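HI1317 (Haemophilus influenzae, PDB 1JOV) probably interconverts the alpha and beta anomers of D-glucose 6-phosphate, as a member of the glucose-6-phosphate 1-epimerase family. Local coordinates at residues 37-41 and 91-96; 54-58 and 69-73; 72-78 and 146-152; 121-125 and 136-141; 219-225 and 247-253. All blocks are in the same frame, centred on the assembly; numbering follows the deposited sequence.

Interaction 1: 37-41 and 91-96. With SO4 (sulfate ion), chain B.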
# COMPACT_ATOMS: atom_id res chain seq x y z
N LEU A 37 -0.96 -13.03 2.65
CA LEU A 37 -1.64 -13.12 3.97
C LEU A 37 -0.74 -12.55 5.11
O LEU A 37 -1.23 -12.13 6.16
CB LEU A 37 -2.03 -14.57 4.26
CG LEU A 37 -3.08 -15.22 3.36
CD1 LEU A 37 -3.61 -16.50 4.01
CD2 LEU A 37 -4.22 -14.26 3.05
N GLN A 38 0.57 -12.50 4.83
CA GLN A 38 1.46 -11.87 5.77
C GLN A 38 1.17 -10.36 5.58
O GLN A 38 1.39 -9.81 4.50
CB GLN A 38 2.93 -12.13 5.56
CG GLN A 38 3.80 -11.26 6.46
CD GLN A 38 5.27 -11.52 6.26
OE1 GLN A 38 5.75 -12.60 6.57
NE2 GLN A 38 6.16 -10.68 5.76
N GLY A 39 0.72 -9.71 6.61
CA GLY A 39 0.47 -8.25 6.59
C GLY A 39 -0.82 -7.89 5.78
O GLY A 39 -0.98 -6.68 5.47
N ALA A 40 -1.66 -8.86 5.46
CA ALA A 40 -2.84 -8.61 4.60
C ALA A 40 -2.41 -7.63 3.53
O ALA A 40 -3.06 -6.56 3.33
CB ALA A 40 -3.97 -8.00 5.49
N GLN A 41 -1.33 -7.94 2.80
CA GLN A 41 -0.69 -6.96 1.98
C GLN A 41 -0.98 -7.08 0.49
O GLN A 41 -0.57 -8.05 -0.16
CB GLN A 41 0.82 -6.96 2.23
CG GLN A 41 1.56 -5.85 1.64
CD GLN A 41 2.96 -5.77 2.24
OE1 GLN A 41 3.19 -6.10 3.40
NE2 GLN A 41 3.89 -5.23 1.41
N ALA A 91 2.07 -5.10 12.26
CA ALA A 91 1.06 -5.58 11.37
C ALA A 91 1.61 -6.23 10.07
O ALA A 91 1.07 -7.23 9.60
CB ALA A 91 0.12 -4.44 10.99
N ARG A 92 2.67 -5.66 9.52
CA ARG A 92 3.06 -6.06 8.19
C ARG A 92 3.97 -7.33 8.20
O ARG A 92 4.31 -7.85 7.13
CB ARG A 92 3.81 -4.89 7.56
CG ARG A 92 5.19 -4.56 8.20
CD ARG A 92 5.82 -3.43 7.47
NE ARG A 92 7.11 -3.07 8.11
CZ ARG A 92 8.13 -2.45 7.52
NH1 ARG A 92 8.08 -2.07 6.27
NH2 ARG A 92 9.23 -2.16 8.28
N ILE A 93 4.34 -7.72 9.41
CA ILE A 93 5.11 -8.95 9.65
C ILE A 93 4.42 -10.11 10.34
O ILE A 93 5.09 -11.06 10.76
CB ILE A 93 6.41 -8.59 10.38
CG1 ILE A 93 6.15 -7.89 11.67
CG2 ILE A 93 7.22 -7.85 9.41
CD1 ILE A 93 7.48 -7.79 12.66
N ARG A 94 3.10 -10.03 10.48
CA ARG A 94 2.27 -11.01 11.15
C ARG A 94 1.22 -11.57 10.12
O ARG A 94 0.94 -10.91 9.16
CB ARG A 94 1.50 -10.40 12.30
CG ARG A 94 2.42 -9.96 13.46
CD ARG A 94 1.82 -8.91 14.51
NE ARG A 94 0.57 -9.37 15.10
CZ ARG A 94 -0.27 -8.59 15.76
NH1 ARG A 94 -0.02 -7.28 15.91
NH2 ARG A 94 -1.40 -9.13 16.27
N LEU A 95 0.88 -12.83 10.25
CA LEU A 95 -0.04 -13.47 9.34
C LEU A 95 -1.45 -13.00 9.74
O LEU A 95 -1.84 -13.09 10.91
CB LEU A 95 -0.11 -15.02 9.56
CG LEU A 95 1.04 -15.60 8.78
CD1 LEU A 95 1.32 -17.05 9.26
CD2 LEU A 95 0.64 -15.57 7.36
N TRP A 96 -2.17 -12.57 8.74
CA TRP A 96 -3.62 -12.31 8.89
C TRP A 96 -4.44 -13.50 8.32
O TRP A 96 -3.90 -14.28 7.49
CB TRP A 96 -3.96 -11.04 8.13
CG TRP A 96 -3.28 -9.79 8.62
CD1 TRP A 96 -1.90 -9.52 8.85
CD2 TRP A 96 -3.96 -8.52 8.82
NE1 TRP A 96 -1.76 -8.22 9.24
CE2 TRP A 96 -3.02 -7.60 9.23
CE3 TRP A 96 -5.30 -8.14 8.76
CZ2 TRP A 96 -3.31 -6.26 9.45
CZ3 TRP A 96 -5.66 -6.79 9.02
CH2 TRP A 96 -4.65 -5.86 9.43
S SO4 B . 11.52 -0.42 5.90
O1 SO4 B . 10.43 -0.88 5.05
O2 SO4 B . 11.09 0.84 6.43
O3 SO4 B . 12.79 -0.28 5.16
O4 SO4 B . 11.78 -1.42 6.91
O HOH W 1 4.89 -7.85 4.59
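A40 presses its methyl group onto one face of the W96 indole, and this is where the two segments pack most tightly. CB of A40 lies 3.7 Å from the centroid of the five-membered ring, 27° off the normal, a CH-pi contact. The carbonyl carbon of G39 lies over the same face, 3.5 Å above the indole plane and toward its rim. W96 is fixed in rotation by its own segment: NE1 donates to A91 O at 3.0 Å, with the acceptor almost in the ring plane. Two backbone bonds clamp the chains beside it, W96 N to L37 O and G39 N to R94 O at 2.8 Å. Residues L37 to A40 form a type II beta turn with glycine at its third position. The turn joins strands 31-36 and 41-47, while 91-96 leads into strand 97-104, so the contact ties two sheets of this aldose 1-epimerase-type beta fold together. Toward R92 the contact becomes looser and wetter. A water donates to Q41 OE1 and to R92 O, the latter at 2.6 Å, while NE2 of Q41 bonds to G71 O; Q38 turns its amide oxygen to G66 N. The extended R92 side chain (chi2 179°, chi3 178°) leads away from the turn to a sulfate, where NH1 reaches O1 at 2.9 Å and NH2 reaches O4 at 3.0 Å in a two-pronged, edge-on grip.

Interaction 2: 54-58 and 69-73. With SO4 (sulfate ion), chain B.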
# COMPACT_ATOMS: atom_id res chain seq x y z
N VAL A 54 -0.75 -1.83 -11.43
CA VAL A 54 -0.84 -0.55 -10.74
C VAL A 54 0.14 -0.44 -9.59
O VAL A 54 0.60 0.70 -9.25
CB VAL A 54 -2.27 -0.26 -10.24
CG1 VAL A 54 -2.30 0.99 -9.42
CG2 VAL A 54 -3.19 -0.08 -11.44
N LEU A 55 0.48 -1.58 -8.95
CA LEU A 55 1.36 -1.54 -7.81
C LEU A 55 2.78 -2.06 -8.13
O LEU A 55 2.95 -2.93 -9.02
CB LEU A 55 0.77 -2.42 -6.72
CG LEU A 55 -0.58 -1.91 -6.23
CD1 LEU A 55 -1.11 -2.92 -5.25
CD2 LEU A 55 -0.45 -0.58 -5.51
N TRP A 56 3.73 -1.58 -7.41
CA TRP A 56 5.08 -2.08 -7.62
C TRP A 56 5.48 -3.04 -6.54
O TRP A 56 5.17 -2.86 -5.32
CB TRP A 56 6.03 -0.86 -7.64
CG TRP A 56 7.50 -1.16 -7.71
CD1 TRP A 56 8.28 -1.17 -8.90
CD2 TRP A 56 8.42 -1.27 -6.63
NE1 TRP A 56 9.58 -1.43 -8.59
CE2 TRP A 56 9.71 -1.48 -7.21
CE3 TRP A 56 8.29 -1.33 -5.26
CZ2 TRP A 56 10.84 -1.69 -6.44
CZ3 TRP A 56 9.41 -1.58 -4.46
CH2 TRP A 56 10.69 -1.71 -5.06
N LEU A 57 6.21 -4.07 -6.96
CA LEU A 57 6.72 -5.10 -6.04
C LEU A 57 8.19 -5.27 -6.40
O LEU A 57 8.49 -5.42 -7.59
CB LEU A 57 6.04 -6.45 -6.22
CG LEU A 57 6.57 -7.60 -5.40
CD1 LEU A 57 6.37 -7.29 -3.87
CD2 LEU A 57 5.74 -8.84 -5.77
N SER A 58 9.07 -5.23 -5.40
CA SER A 58 10.54 -5.37 -5.66
C SER A 58 10.86 -6.64 -6.42
O SER A 58 10.35 -7.73 -6.12
CB SER A 58 11.30 -5.44 -4.36
OG SER A 58 12.65 -5.76 -4.64
N ILE A 69 7.45 -7.31 3.26
CA ILE A 69 7.54 -7.35 1.83
C ILE A 69 7.69 -5.95 1.27
O ILE A 69 6.96 -5.03 1.65
CB ILE A 69 6.25 -8.04 1.23
CG1 ILE A 69 6.19 -9.52 1.66
CG2 ILE A 69 6.08 -7.89 -0.31
CD1 ILE A 69 4.73 -10.12 1.55
N ARG A 70 8.64 -5.76 0.34
CA ARG A 70 8.99 -4.49 -0.24
C ARG A 70 8.15 -4.23 -1.47
O ARG A 70 8.44 -4.65 -2.62
CB ARG A 70 10.51 -4.48 -0.63
CG ARG A 70 10.92 -3.20 -1.23
CD ARG A 70 10.88 -1.93 -0.30
NE ARG A 70 11.89 -1.97 0.76
CZ ARG A 70 11.91 -1.23 1.84
NH1 ARG A 70 11.01 -0.25 1.99
NH2 ARG A 70 12.89 -1.38 2.77
N GLY A 71 7.05 -3.51 -1.28
CA GLY A 71 6.16 -3.23 -2.41
C GLY A 71 4.68 -3.38 -2.12
O GLY A 71 4.33 -3.77 -1.01
N GLY A 72 3.78 -3.10 -3.04
CA GLY A 72 2.37 -3.28 -2.70
C GLY A 72 1.85 -2.26 -1.68
O GLY A 72 2.20 -1.07 -1.75
N VAL A 73 1.00 -2.71 -0.74
CA VAL A 73 0.45 -1.75 0.22
C VAL A 73 0.64 -2.27 1.62
O VAL A 73 -0.19 -2.83 2.25
CB VAL A 73 -1.09 -1.55 -0.04
CG1 VAL A 73 -1.57 -0.45 0.88
CG2 VAL A 73 -1.29 -1.22 -1.48
S SO4 B . 11.52 -0.42 5.90
O1 SO4 B . 10.43 -0.88 5.05
O2 SO4 B . 11.09 0.84 6.43
O3 SO4 B . 12.79 -0.28 5.16
O4 SO4 B . 11.78 -1.42 6.91
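L57 and G71 form a single backbone bridge with their CA atoms 4.1 Å apart, flanked by two hydrogen bonds. G72 N donates to W56 O at 2.7 Å, and S58 N to R70 O at 2.9 Å, the second bond nearly straight at 169°. G71, which has no side chain, brings its CA to 3.1 Å from W56 O. Around this bridge, CD1 of L57 reaches CG2 of I69 at 3.6 Å, and CD1 of L55 meets CG2 of V73. The W56 indole crosses the R70 chain obliquely, CZ3 lying 3.9 Å from CG of R70. Bends at chi2 (66°) and chi3 (68°) carry the R70 guanidinium away from the indole to a sulfate, where NH2 donates edge-on to O3 at 2.6 Å. NH1 of R70 also bonds to Y152 OH and NH2 to S234 O, which fix the orientation of the group. The anion, though probably from the crystallisation liquor, is consistent with a phosphate-binding pocket near the predicted active-site residue H150. Both segments belong to the long connection between strands 41-47 and 75-76; L55 and I69 pack on strand 41-47, while W56 and V73 lie against strand 145-154.

Interaction 3: 72-78 and 146-152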
# COMPACT_ATOMS: atom_id res chain seq x y z
N GLY A 72 3.78 -3.10 -3.04
CA GLY A 72 2.37 -3.28 -2.70
C GLY A 72 1.85 -2.26 -1.68
O GLY A 72 2.20 -1.07 -1.75
N VAL A 73 1.00 -2.71 -0.74
CA VAL A 73 0.45 -1.75 0.22
C VAL A 73 0.64 -2.27 1.62
O VAL A 73 -0.19 -2.83 2.25
CB VAL A 73 -1.09 -1.55 -0.04
CG1 VAL A 73 -1.57 -0.45 0.88
CG2 VAL A 73 -1.29 -1.22 -1.48
N PRO A 74 1.85 -2.13 2.17
CA PRO A 74 2.14 -2.57 3.53
C PRO A 74 1.25 -1.74 4.48
O PRO A 74 1.01 -0.54 4.26
CB PRO A 74 3.60 -2.12 3.82
CG PRO A 74 4.18 -1.84 2.42
CD PRO A 74 2.95 -1.43 1.46
N ILE A 75 0.83 -2.38 5.51
CA ILE A 75 0.04 -1.76 6.58
C ILE A 75 0.96 -1.38 7.73
O ILE A 75 1.55 -2.33 8.31
CB ILE A 75 -1.02 -2.82 7.08
CG1 ILE A 75 -1.97 -3.40 5.97
CG2 ILE A 75 -1.85 -2.29 8.28
CD1 ILE A 75 -2.75 -2.30 5.38
N CYS A 76 1.22 -0.09 7.90
CA CYS A 76 2.06 0.33 9.05
C CYS A 76 1.15 0.55 10.25
O CYS A 76 0.23 1.38 10.12
CB CYS A 76 2.77 1.62 8.66
SG CYS A 76 3.62 1.47 7.06
N TYR A 77 1.37 -0.15 11.33
CA TYR A 77 0.47 -0.12 12.48
C TYR A 77 1.09 -0.95 13.58
O TYR A 77 1.63 -2.01 13.23
CB TYR A 77 -0.86 -0.77 12.03
CG TYR A 77 -1.82 -1.00 13.14
CD1 TYR A 77 -2.68 0.03 13.59
CD2 TYR A 77 -1.93 -2.24 13.74
CE1 TYR A 77 -3.61 -0.25 14.58
CE2 TYR A 77 -2.80 -2.50 14.72
CZ TYR A 77 -3.70 -1.48 15.18
OH TYR A 77 -4.61 -1.73 16.21
N PRO A 78 1.01 -0.53 14.84
CA PRO A 78 0.30 0.68 15.34
C PRO A 78 1.16 1.91 15.55
O PRO A 78 0.75 2.85 16.25
CB PRO A 78 -0.25 0.18 16.70
CG PRO A 78 0.93 -0.74 17.26
CD PRO A 78 1.45 -1.38 15.96
N GLN A 146 -1.25 4.93 15.40
CA GLN A 146 -0.96 5.48 14.08
C GLN A 146 -1.14 4.37 13.06
O GLN A 146 -1.02 3.20 13.38
CB GLN A 146 0.48 5.93 14.03
CG GLN A 146 0.89 6.99 15.06
CD GLN A 146 2.39 7.27 14.93
OE1 GLN A 146 3.22 6.38 15.27
NE2 GLN A 146 2.76 8.51 14.60
N ALA A 147 -1.45 4.75 11.81
CA ALA A 147 -1.50 3.74 10.78
C ALA A 147 -1.19 4.39 9.47
O ALA A 147 -1.31 5.64 9.27
CB ALA A 147 -2.86 3.12 10.75
N ALA A 148 -0.81 3.61 8.49
CA ALA A 148 -0.54 4.13 7.16
C ALA A 148 -0.65 2.99 6.18
O ALA A 148 -0.25 1.87 6.47
CB ALA A 148 0.83 4.78 7.07
N LEU A 149 -1.17 3.29 5.01
CA LEU A 149 -1.27 2.43 3.87
C LEU A 149 -0.12 2.90 3.01
O LEU A 149 -0.23 3.90 2.32
CB LEU A 149 -2.61 2.50 3.17
CG LEU A 149 -3.81 2.57 4.11
CD1 LEU A 149 -5.07 2.95 3.35
CD2 LEU A 149 -4.00 1.25 4.84
N HIS A 150 0.97 2.20 3.05
CA HIS A 150 2.20 2.66 2.42
C HIS A 150 2.36 2.25 0.95
O HIS A 150 3.27 1.52 0.55
CB HIS A 150 3.27 2.10 3.31
CG HIS A 150 4.70 2.60 3.11
ND1 HIS A 150 5.37 2.52 1.92
CD2 HIS A 150 5.55 3.15 4.01
CE1 HIS A 150 6.61 2.95 2.11
NE2 HIS A 150 6.72 3.33 3.35
N THR A 151 1.42 2.76 0.19
CA THR A 151 1.25 2.29 -1.20
C THR A 151 2.45 2.59 -2.13
O THR A 151 2.88 3.74 -2.26
CB THR A 151 -0.03 2.91 -1.80
OG1 THR A 151 -1.12 2.76 -0.85
CG2 THR A 151 -0.44 2.19 -3.21
N TYR A 152 2.92 1.50 -2.75
CA TYR A 152 3.99 1.62 -3.77
C TYR A 152 3.36 1.53 -5.11
O TYR A 152 2.86 0.45 -5.56
CB TYR A 152 5.08 0.51 -3.67
CG TYR A 152 5.91 0.44 -2.47
CD1 TYR A 152 5.42 0.01 -1.23
CD2 TYR A 152 7.28 0.64 -2.58
CE1 TYR A 152 6.29 -0.08 -0.09
CE2 TYR A 152 8.11 0.56 -1.49
CZ TYR A 152 7.65 0.18 -0.26
OH TYR A 152 8.52 0.07 0.81
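Backbone hydrogen bonds join G72-P78 to Q146-Y152 in an antiparallel ladder. C76 and A148 form a hydrogen-bonded pair, C76 N to A148 O at 2.8 Å and A148 N to C76 O at 3.0 Å. Beyond it H150 N donates to P74 O and Y152 N to G72 O, both nearly straight; at the other end Q146 N approaches P78 O from above the carbonyl plane.

Apolar contacts occupy both faces. I75 and L149 lie side by side, CD1 to CD2 3.8 Å, on the face packed against F137. On the other face CB of C76 meets CB of A148 at 4.0 Å, and SG of C76 rests 3.8 Å from CB of H150. CG of P74 touches the edge of the Y152 ring at CE1, 3.7 Å away.

H150, centre of an inverse gamma turn, has its CG anti to N (chi1 -169°), which sets the imidazole beside C76 and near E248. These two predicted active-site residues lie on neighbouring strands of the same antiparallel sheet of the galactose mutarotase-like fold.

Interaction 4: 121-125 and 136-141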
# COMPACT_ATOMS: atom_id res chain seq x y z
N ILE A 121 -9.84 -9.94 18.19
CA ILE A 121 -9.63 -9.14 17.00
C ILE A 121 -8.72 -7.94 17.34
O ILE A 121 -8.90 -7.33 18.40
CB ILE A 121 -10.96 -8.63 16.37
CG1 ILE A 121 -10.67 -7.85 15.10
CG2 ILE A 121 -11.76 -7.78 17.35
CD1 ILE A 121 -10.21 -8.72 13.94
N GLU A 122 -7.74 -7.60 16.46
CA GLU A 122 -6.93 -6.42 16.65
C GLU A 122 -7.17 -5.38 15.51
O GLU A 122 -7.16 -4.19 15.74
CB GLU A 122 -5.43 -6.80 16.75
CG GLU A 122 -4.56 -5.59 16.97
CD GLU A 122 -3.12 -6.11 17.20
OE1 GLU A 122 -2.95 -7.22 17.85
OE2 GLU A 122 -2.16 -5.49 16.71
N ALA A 123 -7.38 -5.88 14.27
CA ALA A 123 -7.52 -4.96 13.11
C ALA A 123 -8.18 -5.74 11.98
O ALA A 123 -8.22 -7.00 11.95
CB ALA A 123 -6.14 -4.37 12.67
N LYS A 124 -8.67 -4.98 11.04
CA LYS A 124 -9.32 -5.57 9.88
C LYS A 124 -8.82 -4.89 8.60
O LYS A 124 -8.44 -3.72 8.65
CB LYS A 124 -10.84 -5.43 10.03
CG LYS A 124 -11.67 -6.09 8.93
CD LYS A 124 -13.13 -6.20 9.34
CE LYS A 124 -13.76 -4.83 9.59
NZ LYS A 124 -15.23 -4.92 9.76
N VAL A 125 -8.81 -5.55 7.47
CA VAL A 125 -8.56 -4.86 6.20
C VAL A 125 -9.59 -5.37 5.23
O VAL A 125 -9.81 -6.58 5.10
CB VAL A 125 -7.16 -5.13 5.60
CG1 VAL A 125 -7.11 -4.72 4.15
CG2 VAL A 125 -6.08 -4.41 6.41
N THR A 136 -9.41 -0.52 2.83
CA THR A 136 -9.70 0.16 4.10
C THR A 136 -9.08 -0.60 5.25
O THR A 136 -9.17 -1.83 5.26
CB THR A 136 -11.21 0.19 4.37
OG1 THR A 136 -11.85 0.91 3.33
CG2 THR A 136 -11.51 0.85 5.70
N PHE A 137 -8.46 0.10 6.17
CA PHE A 137 -7.88 -0.50 7.35
C PHE A 137 -8.66 0.00 8.58
O PHE A 137 -8.90 1.20 8.66
CB PHE A 137 -6.38 -0.12 7.54
CG PHE A 137 -5.78 -0.47 8.89
CD1 PHE A 137 -5.21 -1.71 9.09
CD2 PHE A 137 -5.82 0.40 9.97
CE1 PHE A 137 -4.69 -2.09 10.34
CE2 PHE A 137 -5.31 0.06 11.22
CZ PHE A 137 -4.73 -1.20 11.42
N THR A 138 -9.05 -0.87 9.52
CA THR A 138 -9.74 -0.44 10.75
C THR A 138 -8.99 -1.02 11.89
O THR A 138 -8.65 -2.23 11.95
CB THR A 138 -11.19 -1.01 10.81
OG1 THR A 138 -11.86 -0.63 9.58
CG2 THR A 138 -11.95 -0.35 12.04
N HIS A 139 -8.90 -0.18 12.91
CA HIS A 139 -8.23 -0.46 14.16
C HIS A 139 -9.19 -0.87 15.28
O HIS A 139 -10.12 -0.13 15.53
CB HIS A 139 -7.61 0.91 14.53
CG HIS A 139 -7.15 1.06 15.93
ND1 HIS A 139 -6.33 0.17 16.58
CD2 HIS A 139 -7.36 2.09 16.80
CE1 HIS A 139 -6.05 0.65 17.79
NE2 HIS A 139 -6.71 1.78 17.96
N TYR A 140 -8.94 -2.00 15.93
CA TYR A 140 -9.73 -2.42 17.05
C TYR A 140 -8.88 -2.57 18.29
O TYR A 140 -9.22 -3.33 19.21
CB TYR A 140 -10.44 -3.73 16.73
CG TYR A 140 -11.51 -3.53 15.65
CD1 TYR A 140 -12.63 -2.74 15.86
CD2 TYR A 140 -11.37 -4.15 14.43
CE1 TYR A 140 -13.56 -2.59 14.82
CE2 TYR A 140 -12.27 -4.01 13.42
CZ TYR A 140 -13.36 -3.22 13.59
OH TYR A 140 -14.28 -3.06 12.58
N GLY A 141 -7.76 -1.85 18.28
CA GLY A 141 -6.73 -1.89 19.28
C GLY A 141 -7.06 -1.43 20.68
O GLY A 141 -8.17 -1.00 20.99
O HOH W 2 -10.91 -5.58 19.95
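The shortest hydrogen bond between the strands runs from Y140 N to E122 O, 2.8 Å long, with the donor above the carbonyl plane. It closes the open end of a beta hairpin formed by strands 121-129 and 133-139, part of an eight-stranded antiparallel sheet. E122 and A123 form a classic beta bulge opposite L114 of the next strand. K124 and T138 are the hydrogen-bonded pair: K124 N reaches T138 O at 2.9 Å and T138 N reaches K124 O at 3.0 Å. A water bridges I121 O and Y140 O.

The two faces differ in character. On the buried one, A123 sets its methyl against the F137 ring, CB to CE1 3.6 Å, while CG2 of V125 approaches the edge of that ring. The F137 ring also meets Y77 and the W96 side chain, so this face belongs to the core between the sheets. H139, on this same face, bonds through ND1 to Y77 OH, and E122 sends its carboxylate to R94 in a salt bridge.

On the other face the Y140 ring lies across I121 and K124. With CG beside the backbone N (chi1 -68°), the ring extends along the neighbouring strand. CD2 meets CG1 of I121 at 3.8 Å, and CB of K124 comes to the ring edge 3.9 Å from CE2.

Interaction 5: 219-225 and 247-253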
# COMPACT_ATOMS: atom_id res chain seq x y z
N ASN A 219 -10.51 9.76 5.53
CA ASN A 219 -10.00 9.82 6.90
C ASN A 219 -8.49 9.89 7.11
O ASN A 219 -8.03 9.56 8.20
CB ASN A 219 -10.59 8.71 7.78
CG ASN A 219 -12.06 8.75 7.80
OD1 ASN A 219 -12.67 9.84 7.85
ND2 ASN A 219 -12.69 7.58 7.77
N ALA A 220 -7.75 10.38 6.10
CA ALA A 220 -6.32 10.57 6.21
C ALA A 220 -6.08 11.87 6.97
O ALA A 220 -6.86 12.80 6.83
CB ALA A 220 -5.65 10.59 4.84
N SER A 221 -5.00 11.96 7.68
CA SER A 221 -4.63 13.22 8.28
C SER A 221 -3.32 13.68 7.62
O SER A 221 -3.09 14.89 7.53
CB SER A 221 -4.51 13.11 9.80
OG SER A 221 -3.66 12.04 10.17
N GLN A 222 -2.50 12.74 7.18
CA GLN A 222 -1.18 13.00 6.60
C GLN A 222 -1.06 12.23 5.29
O GLN A 222 -1.68 11.16 5.13
CB GLN A 222 0.01 12.58 7.45
CG GLN A 222 0.41 13.64 8.51
CD GLN A 222 -0.71 13.91 9.49
OE1 GLN A 222 -1.10 15.05 9.77
NE2 GLN A 222 -1.24 12.85 10.02
N PHE A 223 -0.28 12.72 4.36
CA PHE A 223 0.03 12.02 3.12
C PHE A 223 1.55 12.02 3.03
O PHE A 223 2.15 13.09 3.05
CB PHE A 223 -0.53 12.66 1.83
CG PHE A 223 -2.00 12.64 1.66
CD1 PHE A 223 -2.70 11.43 1.79
CD2 PHE A 223 -2.71 13.80 1.32
CE1 PHE A 223 -4.06 11.37 1.65
CE2 PHE A 223 -4.08 13.77 1.18
CZ PHE A 223 -4.74 12.56 1.36
N VAL A 224 2.18 10.85 2.93
CA VAL A 224 3.62 10.78 2.90
C VAL A 224 4.09 10.51 1.44
O VAL A 224 3.63 9.56 0.76
CB VAL A 224 4.11 9.66 3.85
CG1 VAL A 224 5.64 9.47 3.83
CG2 VAL A 224 3.68 9.90 5.31
N LEU A 225 4.96 11.36 0.91
CA LEU A 225 5.40 11.15 -0.47
C LEU A 225 6.82 10.71 -0.32
O LEU A 225 7.60 11.40 0.35
CB LEU A 225 5.33 12.46 -1.23
CG LEU A 225 5.74 12.40 -2.71
CD1 LEU A 225 4.79 11.54 -3.53
CD2 LEU A 225 5.73 13.87 -3.23
N LEU A 247 2.93 7.10 -2.31
CA LEU A 247 2.01 8.17 -1.92
C LEU A 247 1.14 7.48 -0.84
O LEU A 247 0.17 6.80 -1.18
CB LEU A 247 1.21 8.76 -3.07
CG LEU A 247 0.80 10.20 -2.74
CD1 LEU A 247 0.30 10.92 -3.98
CD2 LEU A 247 -0.26 10.23 -1.65
N GLU A 248 1.55 7.61 0.39
CA GLU A 248 0.97 6.93 1.52
C GLU A 248 -0.23 7.62 2.17
O GLU A 248 -0.18 8.82 2.49
CB GLU A 248 2.02 6.75 2.60
CG GLU A 248 3.33 6.18 2.10
CD GLU A 248 4.47 6.19 3.11
OE1 GLU A 248 4.18 6.23 4.31
OE2 GLU A 248 5.65 6.15 2.70
N THR A 249 -1.31 6.88 2.39
CA THR A 249 -2.53 7.34 3.09
C THR A 249 -2.25 7.22 4.59
O THR A 249 -2.00 6.08 5.04
CB THR A 249 -3.70 6.46 2.73
OG1 THR A 249 -3.82 6.36 1.29
CG2 THR A 249 -4.98 7.02 3.31
N ALA A 250 -2.25 8.28 5.39
CA ALA A 250 -1.73 8.10 6.73
C ALA A 250 -2.44 8.85 7.87
O ALA A 250 -3.08 9.84 7.63
CB ALA A 250 -0.29 8.54 6.82
N ARG A 251 -2.31 8.32 9.07
CA ARG A 251 -2.85 8.88 10.31
C ARG A 251 -1.62 8.86 11.20
O ARG A 251 -1.38 7.87 11.94
CB ARG A 251 -4.05 8.10 10.83
CG ARG A 251 -5.35 8.39 10.03
CD ARG A 251 -5.98 9.76 10.53
NE ARG A 251 -6.66 9.60 11.82
CZ ARG A 251 -7.90 9.23 11.94
NH1 ARG A 251 -8.55 8.97 10.92
NH2 ARG A 251 -8.47 9.09 13.14
N ILE A 252 -0.85 9.94 11.15
CA ILE A 252 0.40 10.00 11.88
C ILE A 252 0.27 10.90 13.13
O ILE A 252 0.72 10.51 14.24
CB ILE A 252 1.55 10.52 10.95
CG1 ILE A 252 1.91 9.50 9.85
CG2 ILE A 252 2.77 10.84 11.70
CD1 ILE A 252 2.71 10.06 8.69
N HIS A 253 -0.25 12.11 12.89
CA HIS A 253 -0.40 13.07 14.02
C HIS A 253 -1.85 13.10 14.54
O HIS A 253 -2.05 13.55 15.68
CB HIS A 253 0.03 14.48 13.57
CG HIS A 253 1.43 14.56 13.09
ND1 HIS A 253 2.48 14.07 13.85
CD2 HIS A 253 1.96 14.95 11.92
CE1 HIS A 253 3.60 14.22 13.18
NE2 HIS A 253 3.32 14.76 12.01
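V224 lies against the carboxylate of E248, a predicted active-site residue, its CB 3.5 Å from OE1 and its CG1 3.5 Å from OE2. They form a hydrogen-bonded pair of antiparallel strands 222-227 and 244-251, in the seven-stranded sheet of the galactose mutarotase-like fold. E248 N donates to V224 O at 2.9 Å, and V224 N meets E248 O on a lone pair. E248, extended beyond CG (chi2 171°), reaches toward H150. CG2 of V224 also packs 3.5 Å from CD1 of I252, and the F223 ring presents its edge to E248 O.

Farther along, S221 and Q222 make a classic beta bulge opposite A250, whose carbonyl oxygen accepts from both backbone nitrogens: S221 N at 2.9 Å and Q222 N, above the carbonyl plane, at 3.0 Å. Beyond the bulge, R251 curls back through bends at chi2 and chi3, and its NH2 forms a salt bridge with E260. NH1 of R251 donates to N219 O at 2.8 Å, with that oxygen at the guanidinium edge.

Along the chain, interaction 2 falls between the two segments of interaction 1, and interaction 4 between those of interaction 3; interaction 5 comes last. Interactions 3 and 5 share the seven-stranded sheet, through neighbouring strands 145-154 and 244-251, with centres about 9 Å apart; they bring H150 and E248 together. Interaction 2 continues directly into interaction 3 through G72 and V73. Interaction 4 belongs to the eight-stranded sheet and packs on interaction 3 through F137 and Y77, and on interaction 1 through W96. Although the centres of interactions 1 and 2 are about 14 Å apart, R92 and R70 converge on one sulfate, consistent with a sugar-phosphate site beside the predicted catalytic pair.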